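Local coordinates for CRISPR-associated protein, Cse2 family (Meiothermus ruber, PDB 3WA8) that probably binds G-rich crRNA sequence and stabilises the R-loop as the small CasB (Cse2) subunit of a type I-E CRISPR interference complex, at residues 13-18 against 44-48; 130-134 against 183-188. All coordinates share one frame. Residues are numbered along the deposited sequence.

Contact 1 of 2, residues 13-18 against 44-48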
ATOM      1  N   ALA A  13       6.771  -7.014  10.343  1.00 64.31           N
ATOM      2  CA  ALA A  13       7.757  -6.544  11.287  1.00 65.38           C
ATOM      3  C   ALA A  13       8.129  -5.107  10.955  1.00 61.50           C
ATOM      4  O   ALA A  13       8.318  -4.281  11.847  1.00 61.70           O
ATOM      5  CB  ALA A  13       8.968  -7.419  11.259  1.00 68.67           C
ATOM      6  N   PHE A  14       8.203  -4.797   9.670  1.00 58.51           N
ATOM      7  CA  PHE A  14       8.653  -3.498   9.279  1.00 55.58           C
ATOM      8  C   PHE A  14       7.660  -2.437   9.736  1.00 54.41           C
ATOM      9  O   PHE A  14       8.038  -1.414  10.335  1.00 54.40           O
ATOM     10  CB  PHE A  14       8.859  -3.454   7.770  1.00 53.32           C
ATOM     11  CG  PHE A  14       9.217  -2.092   7.248  1.00 50.26           C
ATOM     12  CD1 PHE A  14      10.441  -1.495   7.587  1.00 50.70           C
ATOM     13  CD2 PHE A  14       8.326  -1.395   6.428  1.00 45.42           C
ATOM     14  CE1 PHE A  14      10.771  -0.215   7.110  1.00 48.09           C
ATOM     15  CE2 PHE A  14       8.650  -0.139   5.945  1.00 44.51           C
ATOM     16  CZ  PHE A  14       9.877   0.458   6.284  1.00 45.33           C
ATOM     17  N   VAL A  15       6.390  -2.683   9.449  1.00 54.19           N
ATOM     18  CA  VAL A  15       5.337  -1.744   9.781  1.00 53.02           C
ATOM     19  C   VAL A  15       5.214  -1.564  11.295  1.00 55.57           C
ATOM     20  O   VAL A  15       5.187  -0.442  11.764  1.00 55.56           O
ATOM     21  CB  VAL A  15       4.015  -2.185   9.124  1.00 53.21           C
ATOM     22  CG1 VAL A  15       2.802  -1.474   9.750  1.00 53.14           C
ATOM     23  CG2 VAL A  15       4.109  -1.938   7.606  1.00 49.91           C
ATOM     24  N   ARG A  16       5.173  -2.647  12.052  1.00 58.60           N
ATOM     25  CA  ARG A  16       5.240  -2.561  13.504  1.00 62.84           C
ATOM     26  C   ARG A  16       6.374  -1.636  13.983  1.00 61.42           C
ATOM     27  O   ARG A  16       6.180  -0.814  14.880  1.00 62.62           O
ATOM     28  CB  ARG A  16       5.396  -3.964  14.097  1.00 66.95           C
ATOM     29  CG  ARG A  16       5.564  -4.051  15.627  1.00 73.18           C
ATOM     30  CD  ARG A  16       5.190  -5.481  16.147  1.00 79.70           C
ATOM     31  NE  ARG A  16       4.154  -6.078  15.272  1.00 86.15           N
ATOM     32  CZ  ARG A  16       3.625  -7.305  15.381  1.00 91.01           C
ATOM     33  NH1 ARG A  16       4.010  -8.138  16.359  1.00 96.95           N
ATOM     34  NH2 ARG A  16       2.701  -7.696  14.492  1.00 88.65           N
ATOM     35  N   TYR A  17       7.544  -1.762  13.370  1.00 59.72           N
ATOM     36  CA  TYR A  17       8.737  -1.037  13.777  1.00 59.24           C
ATOM     37  C   TYR A  17       8.540   0.446  13.528  1.00 55.91           C
ATOM     38  O   TYR A  17       8.852   1.267  14.395  1.00 56.17           O
ATOM     39  CB  TYR A  17       9.908  -1.617  12.990  1.00 60.28           C
ATOM     40  CG  TYR A  17      11.305  -1.040  13.128  1.00 61.29           C
ATOM     41  CD1 TYR A  17      12.230  -1.542  14.050  1.00 65.62           C
ATOM     42  CD2 TYR A  17      11.741  -0.068  12.233  1.00 59.37           C
ATOM     43  CE1 TYR A  17      13.559  -1.011  14.110  1.00 68.55           C
ATOM     44  CE2 TYR A  17      13.020   0.460  12.265  1.00 60.50           C
ATOM     45  CZ  TYR A  17      13.937   0.007  13.191  1.00 66.17           C
ATOM     46  OH  TYR A  17      15.212   0.592  13.147  1.00 66.79           O
ATOM     47  N   LEU A  18       7.999   0.792  12.357  1.00 52.44           N
ATOM     48  CA  LEU A  18       7.692   2.180  12.053  1.00 49.91           C
ATOM     49  C   LEU A  18       6.713   2.743  13.084  1.00 51.69           C
ATOM     50  O   LEU A  18       6.900   3.866  13.555  1.00 52.26           O
ATOM     51  CB  LEU A  18       7.087   2.341  10.671  1.00 47.16           C
ATOM     52  CG  LEU A  18       7.813   2.083   9.356  1.00 46.22           C
ATOM     53  CD1 LEU A  18       6.786   2.049   8.233  1.00 45.23           C
ATOM     54  CD2 LEU A  18       8.770   3.158   9.033  1.00 46.13           C
ATOM     55  N   LEU A  44      16.339   5.180  10.572  1.00 51.48           N
ATOM     56  CA  LEU A  44      15.341   4.176  10.922  1.00 52.17           C
ATOM     57  C   LEU A  44      15.111   3.090   9.849  1.00 51.99           C
ATOM     58  O   LEU A  44      15.238   1.876  10.113  1.00 54.54           O
ATOM     59  CB  LEU A  44      14.012   4.869  11.223  1.00 50.45           C
ATOM     60  CG  LEU A  44      13.079   4.041  12.106  1.00 52.92           C
ATOM     61  CD1 LEU A  44      13.788   3.634  13.426  1.00 56.71           C
ATOM     62  CD2 LEU A  44      11.792   4.793  12.383  1.00 53.13           C
ATOM     63  N   VAL A  45      14.774   3.536   8.643  1.00 49.82           N
ATOM     64  CA  VAL A  45      14.484   2.637   7.530  1.00 48.84           C
ATOM     65  C   VAL A  45      15.738   1.935   7.075  1.00 51.83           C
ATOM     66  O   VAL A  45      15.742   0.707   6.953  1.00 53.79           O
ATOM     67  CB  VAL A  45      13.894   3.416   6.371  1.00 46.55           C
ATOM     68  CG1 VAL A  45      13.841   2.562   5.126  1.00 45.54           C
ATOM     69  CG2 VAL A  45      12.512   3.965   6.775  1.00 42.83           C
ATOM     70  N   GLU A  46      16.803   2.715   6.867  1.00 52.63           N
ATOM     71  CA  GLU A  46      18.116   2.192   6.494  1.00 56.18           C
ATOM     72  C   GLU A  46      18.579   1.082   7.436  1.00 60.23           C
ATOM     73  O   GLU A  46      19.116   0.054   6.999  1.00 63.43           O
ATOM     74  CB  GLU A  46      19.144   3.312   6.502  1.00 56.81           C
ATOM     75  CG  GLU A  46      18.951   4.330   5.413  1.00 53.76           C
ATOM     76  CD  GLU A  46      19.096   3.747   4.036  1.00 52.76           C
ATOM     77  OE1 GLU A  46      19.904   2.812   3.880  1.00 57.77           O
ATOM     78  OE2 GLU A  46      18.409   4.218   3.107  1.00 47.84           O
ATOM     79  N   GLY A  47      18.376   1.319   8.728  1.00 60.32           N
ATOM     80  CA  GLY A  47      18.649   0.344   9.745  1.00 64.58           C
ATOM     81  C   GLY A  47      17.936  -0.951   9.447  1.00 66.41           C
ATOM     82  O   GLY A  47      18.538  -2.035   9.508  1.00 70.52           O
ATOM     83  N   PHE A  48      16.652  -0.850   9.113  1.00 63.89           N
ATOM     84  CA  PHE A  48      15.848  -2.049   8.940  1.00 65.31           C
ATOM     85  C   PHE A  48      16.299  -2.773   7.688  1.00 68.02           C
ATOM     86  O   PHE A  48      16.514  -3.988   7.719  1.00 71.68           O
ATOM     87  CB  PHE A  48      14.369  -1.706   8.903  1.00 61.26           C
ATOM     88  CG  PHE A  48      13.473  -2.894   8.954  1.00 62.05           C
ATOM     89  CD1 PHE A  48      12.957  -3.338  10.164  1.00 62.93           C
ATOM     90  CD2 PHE A  48      13.123  -3.568   7.790  1.00 63.19           C
ATOM     91  CE1 PHE A  48      12.117  -4.445  10.227  1.00 62.82           C
ATOM     92  CE2 PHE A  48      12.281  -4.692   7.841  1.00 64.21           C
ATOM     93  CZ  PHE A  48      11.779  -5.126   9.065  1.00 64.03           C
TER
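Helices 10-21 and 43-49 meet nearly antiparallel: the axes of the two segments approach to 11.1 Å at 151°, too wide for the backbones to touch, so side chains bridge the gap. Leu44 opens the second segment opposite Leu18, their CA atoms 8.0 Å apart. Its methyl CD1 lies 3.5 Å from Tyr17 CE2, and its carbonyl O accepts a weak hydrogen bond from Tyr17 OH at 3.3 Å, reached at the edge of the phenol ring; Arg51 bonds weakly to the same hydroxyl. Val45 turns to the buried side, where its CG2 sits 4.4 Å from both Phe14 CZ and Leu18 CD2. Helix 59-72 backs this side, with Tyr66 against Val45. Glu46 points away from the first segment and pairs with Arg62 instead. Phe48 has the largest area covered by the other segment, 99 Å², its ring lying between two others. Phe14 directs its edge at the Phe48 face (centroids 5.0 Å, planes 61°; Phe14 CD1 to Phe48 CD2 3.4 Å), while Phe48 directs its own edge at the face of Tyr17 (5.4 Å, 55°). Tyr65 extends the cluster through another edge-to-face pair with Phe14. With 401 Å² buried and one weak polar link, the chemistry implies that aromatic and aliphatic packing, rather than directional polar bonding, holds these helices together.

Contact 2 of 2, residues 130-134 against 183-188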
ATOM      1  N   PHE A 130      -8.009   2.905 -11.490  1.00 55.33           N
ATOM      2  CA  PHE A 130      -7.615   1.614 -10.965  1.00 52.14           C
ATOM      3  C   PHE A 130      -6.993   0.723 -12.033  1.00 52.04           C
ATOM      4  O   PHE A 130      -5.976   0.041 -11.795  1.00 50.39           O
ATOM      5  CB  PHE A 130      -8.814   0.922 -10.313  1.00 52.35           C
ATOM      6  CG  PHE A 130      -8.569  -0.519  -9.959  1.00 50.24           C
ATOM      7  CD1 PHE A 130      -7.486  -0.886  -9.169  1.00 47.24           C
ATOM      8  CD2 PHE A 130      -9.442  -1.516 -10.407  1.00 51.73           C
ATOM      9  CE1 PHE A 130      -7.259  -2.228  -8.842  1.00 47.18           C
ATOM     10  CE2 PHE A 130      -9.226  -2.853 -10.097  1.00 50.77           C
ATOM     11  CZ  PHE A 130      -8.132  -3.211  -9.296  1.00 50.23           C
ATOM     12  N   ILE A 131      -7.614   0.710 -13.206  1.00 53.68           N
ATOM     13  CA  ILE A 131      -7.079  -0.076 -14.292  1.00 53.81           C
ATOM     14  C   ILE A 131      -5.719   0.508 -14.634  1.00 53.30           C
ATOM     15  O   ILE A 131      -4.757  -0.219 -14.840  1.00 52.81           O
ATOM     16  CB  ILE A 131      -8.022  -0.075 -15.491  1.00 56.74           C
ATOM     17  CG1 ILE A 131      -9.132  -1.099 -15.270  1.00 57.77           C
ATOM     18  CG2 ILE A 131      -7.294  -0.449 -16.723  1.00 57.51           C
ATOM     19  CD1 ILE A 131     -10.367  -0.876 -16.136  1.00 61.01           C
ATOM     20  N   ALA A 132      -5.628   1.827 -14.625  1.00 53.68           N
ATOM     21  CA  ALA A 132      -4.387   2.476 -14.987  1.00 54.37           C
ATOM     22  C   ALA A 132      -3.307   2.081 -14.002  1.00 52.48           C
ATOM     23  O   ALA A 132      -2.161   1.877 -14.387  1.00 53.32           O
ATOM     24  CB  ALA A 132      -4.552   3.958 -15.013  1.00 55.38           C
ATOM     25  N   LEU A 133      -3.682   1.982 -12.727  1.00 50.83           N
ATOM     26  CA  LEU A 133      -2.790   1.512 -11.687  1.00 48.19           C
ATOM     27  C   LEU A 133      -2.306   0.093 -11.995  1.00 48.95           C
ATOM     28  O   LEU A 133      -1.109  -0.180 -11.942  1.00 48.92           O
ATOM     29  CB  LEU A 133      -3.488   1.570 -10.335  1.00 46.27           C
ATOM     30  CG  LEU A 133      -2.658   1.219  -9.108  1.00 43.15           C
ATOM     31  CD1 LEU A 133      -1.555   2.189  -8.889  1.00 42.23           C
ATOM     32  CD2 LEU A 133      -3.532   1.154  -7.907  1.00 40.58           C
ATOM     33  N   LEU A 134      -3.205  -0.809 -12.366  1.00 50.10           N
ATOM     34  CA  LEU A 134      -2.757  -2.173 -12.637  1.00 51.24           C
ATOM     35  C   LEU A 134      -1.818  -2.270 -13.848  1.00 54.19           C
ATOM     36  O   LEU A 134      -1.128  -3.281 -14.015  1.00 55.64           O
ATOM     37  CB  LEU A 134      -3.939  -3.125 -12.808  1.00 51.73           C
ATOM     38  CG  LEU A 134      -4.940  -3.291 -11.673  1.00 51.09           C
ATOM     39  CD1 LEU A 134      -6.009  -4.295 -12.059  1.00 52.76           C
ATOM     40  CD2 LEU A 134      -4.224  -3.750 -10.429  1.00 49.77           C
ATOM     41  N   TRP A 183      -5.033  -8.341  -7.231  1.00 49.82           N
ATOM     42  CA  TRP A 183      -5.759  -7.121  -6.986  1.00 47.73           C
ATOM     43  C   TRP A 183      -7.034  -7.083  -7.797  1.00 48.89           C
ATOM     44  O   TRP A 183      -8.096  -6.812  -7.251  1.00 49.99           O
ATOM     45  CB  TRP A 183      -4.886  -5.929  -7.301  1.00 45.28           C
ATOM     46  CG  TRP A 183      -3.885  -5.676  -6.247  1.00 44.37           C
ATOM     47  CD1 TRP A 183      -3.474  -6.546  -5.273  1.00 46.16           C
ATOM     48  CD2 TRP A 183      -3.129  -4.488  -6.059  1.00 42.62           C
ATOM     49  NE1 TRP A 183      -2.516  -5.968  -4.484  1.00 43.90           N
ATOM     50  CE2 TRP A 183      -2.271  -4.709  -4.948  1.00 42.33           C
ATOM     51  CE3 TRP A 183      -3.068  -3.261  -6.731  1.00 41.97           C
ATOM     52  CZ2 TRP A 183      -1.382  -3.749  -4.486  1.00 40.50           C
ATOM     53  CZ3 TRP A 183      -2.176  -2.292  -6.267  1.00 41.76           C
ATOM     54  CH2 TRP A 183      -1.346  -2.547  -5.148  1.00 40.79           C
ATOM     55  N   ALA A 184      -6.940  -7.386  -9.088  1.00 48.91           N
ATOM     56  CA  ALA A 184      -8.088  -7.280  -9.956  1.00 49.90           C
ATOM     57  C   ALA A 184      -9.227  -8.148  -9.433  1.00 52.36           C
ATOM     58  O   ALA A 184     -10.414  -7.754  -9.443  1.00 53.31           O
ATOM     59  CB  ALA A 184      -7.718  -7.683 -11.370  1.00 50.95           C
ATOM     60  N   ARG A 185      -8.863  -9.335  -8.958  1.00 53.72           N
ATOM     61  CA  ARG A 185      -9.864 -10.293  -8.528  1.00 56.24           C
ATOM     62  C   ARG A 185     -10.478  -9.798  -7.262  1.00 56.36           C
ATOM     63  O   ARG A 185     -11.664  -9.960  -7.070  1.00 59.30           O
ATOM     64  CB  ARG A 185      -9.285 -11.691  -8.336  1.00 58.45           C
ATOM     65  CG  ARG A 185      -8.659 -12.241  -9.581  1.00 57.37           C
ATOM     66  CD  ARG A 185      -8.234 -13.651  -9.411  1.00 57.95           C
ATOM     67  NE  ARG A 185      -7.522 -14.015 -10.611  1.00 59.42           N
ATOM     68  CZ  ARG A 185      -7.399 -15.245 -11.072  1.00 64.51           C
ATOM     69  NH1 ARG A 185      -7.928 -16.267 -10.411  1.00 68.54           N
ATOM     70  NH2 ARG A 185      -6.747 -15.443 -12.210  1.00 67.14           N
ATOM     71  N   ALA A 186      -9.680  -9.167  -6.413  1.00 54.35           N
ATOM     72  CA  ALA A 186     -10.199  -8.647  -5.165  1.00 54.99           C
ATOM     73  C   ALA A 186     -11.201  -7.576  -5.489  1.00 55.41           C
ATOM     74  O   ALA A 186     -12.304  -7.594  -4.968  1.00 58.48           O
ATOM     75  CB  ALA A 186      -9.096  -8.101  -4.306  1.00 52.73           C
ATOM     76  N   PHE A 187     -10.835  -6.657  -6.371  1.00 53.75           N
ATOM     77  CA  PHE A 187     -11.726  -5.575  -6.746  1.00 55.00           C
ATOM     78  C   PHE A 187     -13.074  -6.108  -7.231  1.00 58.94           C
ATOM     79  O   PHE A 187     -14.126  -5.757  -6.688  1.00 61.71           O
ATOM     80  CB  PHE A 187     -11.088  -4.735  -7.839  1.00 53.29           C
ATOM     81  CG  PHE A 187     -11.925  -3.563  -8.280  1.00 54.30           C
ATOM     82  CD1 PHE A 187     -11.751  -2.305  -7.690  1.00 54.00           C
ATOM     83  CD2 PHE A 187     -12.862  -3.702  -9.292  1.00 55.71           C
ATOM     84  CE1 PHE A 187     -12.517  -1.205  -8.075  1.00 55.58           C
ATOM     85  CE2 PHE A 187     -13.637  -2.593  -9.692  1.00 59.50           C
ATOM     86  CZ  PHE A 187     -13.467  -1.345  -9.076  1.00 58.29           C
ATOM     87  N   TYR A 188     -13.069  -6.956  -8.246  1.00 59.80           N
ATOM     88  CA  TYR A 188     -14.351  -7.348  -8.806  1.00 63.45           C
ATOM     89  C   TYR A 188     -15.127  -8.281  -7.905  1.00 67.10           C
ATOM     90  O   TYR A 188     -16.344  -8.314  -7.941  1.00 70.23           O
ATOM     91  CB  TYR A 188     -14.197  -7.854 -10.236  1.00 63.47           C
ATOM     92  CG  TYR A 188     -13.872  -6.699 -11.169  1.00 62.58           C
ATOM     93  CD1 TYR A 188     -14.856  -5.777 -11.516  1.00 63.96           C
ATOM     94  CD2 TYR A 188     -12.572  -6.497 -11.662  1.00 60.46           C
ATOM     95  CE1 TYR A 188     -14.580  -4.705 -12.343  1.00 63.81           C
ATOM     96  CE2 TYR A 188     -12.280  -5.413 -12.503  1.00 59.38           C
ATOM     97  CZ  TYR A 188     -13.298  -4.519 -12.833  1.00 61.63           C
ATOM     98  OH  TYR A 188     -13.069  -3.429 -13.647  1.00 61.45           O
TER
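The relief of this interface is set by Phe130, whose ring projects from helix 124-135 over the backbone of helix 178-197, its edge toward Trp183 O and Ala184 CA and one face against Phe187. The ring's tip, CZ, lies 4.1 Å from Ala184 CA, consistent with alanine's small side chain letting the ring come close. The Phe130 and Phe187 rings form an offset stack (centroids 4.5 Å, planes 23°), with Phe130 CE2 only 3.3 Å from Phe187 CG. A turn along, Leu134 is the second bump: its CD2 meets Trp183 CB and its CD1 meets Ala184 CB, both at 3.9 Å. Leu133 CD2 abuts the indole edge at Trp183 CZ3, 4.1 Å away, while Asp168 accepts a hydrogen bond from the indole NE1. Ile113 of helix 109-119 touches Phe130 and Leu133. Axes 11.5 Å apart at 162° and 322 Å² of buried surface describe nearly antiparallel packing in which large side chains of one helix settle over the small Ala184 of the other, an arrangement typical of an all-helical bundle.

How the contacts relate
Contact 1 closes before contact 2 opens along the chain, and they lie on opposite sides of its centre: 15 Å and 13 Å from it, 28 Å from each other between centres. Their nearest atoms remain about 13 Å apart, so neither touches the other. Both are near-antiparallel helix pairs in a chain without strands, yet their aromatic geometry differs, edge-to-face in 13-18/44-48 and an offset stack in 130-134/183-188. Bound mercury lies about 9 Å from the side chains of Leu18 in contact 1 and Trp183 in contact 2, too far for coordination by either. No RNA is present, so the geometry assigns neither contact to a crRNA-binding surface.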